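Local coordinates for protein coatomer subunit delta (Saccharomyces cerevisiae, PDB 5FJZ) that forms part of the coatomer, which probably coats Golgi vesicles for retrograde transport to the ER, and binds a Dsl1 peptide through the mu-homology domain described here, at residues F27-T32 and Y213-Y218. Residues are numbered along the deposited sequence; the frame is centred on the assembly and turned at random.
Sequences FSRDGT and YEDALY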
# COMPACT_ATOMS: atom_id res chain seq x y z
N PHE A 27 -16.14 -6.61 16.21
CA PHE A 27 -16.99 -7.30 17.27
C PHE A 27 -16.24 -8.49 17.78
O PHE A 27 -15.44 -9.09 17.07
CB PHE A 27 -18.35 -7.78 16.72
CG PHE A 27 -19.15 -6.75 16.09
CD1 PHE A 27 -18.90 -6.36 14.79
CD2 PHE A 27 -20.17 -6.10 16.77
CE1 PHE A 27 -19.64 -5.39 14.17
CE2 PHE A 27 -20.91 -5.13 16.16
CZ PHE A 27 -20.64 -4.73 14.88
N SER A 28 -16.32 -8.77 19.11
CA SER A 28 -15.94 -10.02 19.59
C SER A 28 -16.91 -11.10 19.08
O SER A 28 -18.01 -10.82 18.61
CB SER A 28 -15.92 -10.01 21.11
OG SER A 28 -14.81 -9.25 21.57
N ARG A 29 -16.56 -12.37 19.22
CA ARG A 29 -17.45 -13.44 18.67
C ARG A 29 -18.80 -13.43 19.34
O ARG A 29 -19.78 -13.77 18.68
CB ARG A 29 -16.88 -14.84 18.88
CG ARG A 29 -15.44 -14.82 18.66
CD ARG A 29 -14.80 -16.14 18.65
NE ARG A 29 -13.47 -15.92 18.19
CZ ARG A 29 -12.56 -16.87 18.11
NH1 ARG A 29 -12.83 -18.12 18.48
NH2 ARG A 29 -11.37 -16.56 17.59
N ASP A 30 -18.90 -12.98 20.58
CA ASP A 30 -20.17 -12.89 21.28
C ASP A 30 -20.94 -11.61 21.03
O ASP A 30 -22.01 -11.44 21.57
CB ASP A 30 -20.03 -13.12 22.80
CG ASP A 30 -19.45 -11.89 23.55
OD1 ASP A 30 -18.98 -10.91 22.94
OD2 ASP A 30 -19.44 -11.91 24.78
N GLY A 31 -20.48 -10.79 20.09
CA GLY A 31 -21.18 -9.63 19.71
C GLY A 31 -20.78 -8.38 20.50
O GLY A 31 -21.37 -7.34 20.28
N THR A 32 -19.84 -8.48 21.42
CA THR A 32 -19.45 -7.24 22.13
C THR A 32 -18.72 -6.32 21.16
O THR A 32 -17.76 -6.78 20.52
CB THR A 32 -18.47 -7.55 23.27
OG1 THR A 32 -19.09 -8.47 24.17
CG2 THR A 32 -18.11 -6.28 24.04
N TYR A 213 -10.23 -26.11 13.13
CA TYR A 213 -10.53 -25.79 14.54
C TYR A 213 -11.33 -24.50 14.52
O TYR A 213 -11.34 -23.80 13.52
CB TYR A 213 -9.29 -25.68 15.42
CG TYR A 213 -8.22 -24.80 14.80
CD1 TYR A 213 -8.21 -23.44 15.07
CD2 TYR A 213 -7.24 -25.33 13.95
CE1 TYR A 213 -7.30 -22.60 14.48
CE2 TYR A 213 -6.30 -24.50 13.38
CZ TYR A 213 -6.33 -23.14 13.67
OH TYR A 213 -5.42 -22.32 13.14
N GLU A 214 -12.11 -24.28 15.59
CA GLU A 214 -13.03 -23.18 15.73
C GLU A 214 -12.39 -21.82 15.38
O GLU A 214 -12.99 -21.04 14.64
CB GLU A 214 -13.59 -23.19 17.13
CG GLU A 214 -14.66 -22.16 17.35
CD GLU A 214 -15.53 -22.47 18.55
OE1 GLU A 214 -15.71 -23.65 18.91
OE2 GLU A 214 -16.01 -21.52 19.17
N ASP A 215 -11.19 -21.56 15.87
CA ASP A 215 -10.55 -20.24 15.71
C ASP A 215 -10.20 -19.93 14.24
O ASP A 215 -10.08 -18.77 13.90
CB ASP A 215 -9.31 -20.05 16.57
CG ASP A 215 -9.59 -20.01 18.06
OD1 ASP A 215 -10.67 -19.55 18.48
OD2 ASP A 215 -8.69 -20.47 18.80
N ALA A 216 -10.20 -20.93 13.38
CA ALA A 216 -9.93 -20.80 11.97
C ALA A 216 -11.08 -20.18 11.21
O ALA A 216 -10.94 -19.70 10.07
CB ALA A 216 -9.67 -22.18 11.36
N LEU A 217 -12.25 -20.18 11.85
CA LEU A 217 -13.41 -19.60 11.23
C LEU A 217 -13.37 -18.08 11.33
O LEU A 217 -14.25 -17.43 10.80
CB LEU A 217 -14.68 -20.13 11.93
CG LEU A 217 -15.04 -21.61 11.89
CD1 LEU A 217 -16.17 -21.85 12.92
CD2 LEU A 217 -15.50 -21.99 10.53
N TYR A 218 -12.40 -17.50 12.08
CA TYR A 218 -12.38 -16.07 12.33
C TYR A 218 -11.09 -15.42 11.77
O TYR A 218 -10.09 -16.13 11.64
CB TYR A 218 -12.49 -15.81 13.83
CG TYR A 218 -13.79 -16.22 14.39
CD1 TYR A 218 -14.87 -15.38 14.38
CD2 TYR A 218 -13.93 -17.46 15.02
CE1 TYR A 218 -16.11 -15.81 14.90
CE2 TYR A 218 -15.14 -17.91 15.48
CZ TYR A 218 -16.23 -17.09 15.43
OH TYR A 218 -17.43 -17.53 15.95
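R29 lays its side chain across the ring of Y218 and ends against the carboxylate of D215. With CG anti to the carbonyl carbon (chi1 -39°) and the chain extended from CG to NE, the arginine reaches from one loop to the other. The tight part is the stack on the buried Y218, where guanidinium and phenol planes lie 10° apart. R29 CD sits over the ring face as a CH-pi contact, 3.8 Å from the Y218 centroid. The guanidinium beyond it lies flat but off-centre, with Y218 CD2 over its middle, 3.4 Å from R29 CZ. Arginine suits this place, pairing aliphatic length with a flat cation; tyrosine offers a face for it and a hydroxyl that bonds T127 OG1.

The outer end, where R29 meets D215, is partly exposed and more loosely packed. There R29 NH1 gives D215 OD1 a 2.6 Å hydrogen bond within a salt bridge, nearly in the guanidinium plane, while the second bond, from NH2, is weak. Aspartate fits because its short carboxylate reaches the guanidinium edge from the 3-10 turn with OD1, while OD2 pairs with R91 of a second subunit. R29 NE bonds Q270 O, which helps fix the group's rotation. Cutting the side chain back to an alanine here is likely to leave D215 OD1 without its cationic mate and the Y218 face without its cover.

The contact joins the hairpin loop between strands 15-27 and 33-46 to the 3-10 turn leading into strand 220-229, with V129 of strand 123-131 and V269 of strand 257-269 packing against Y218.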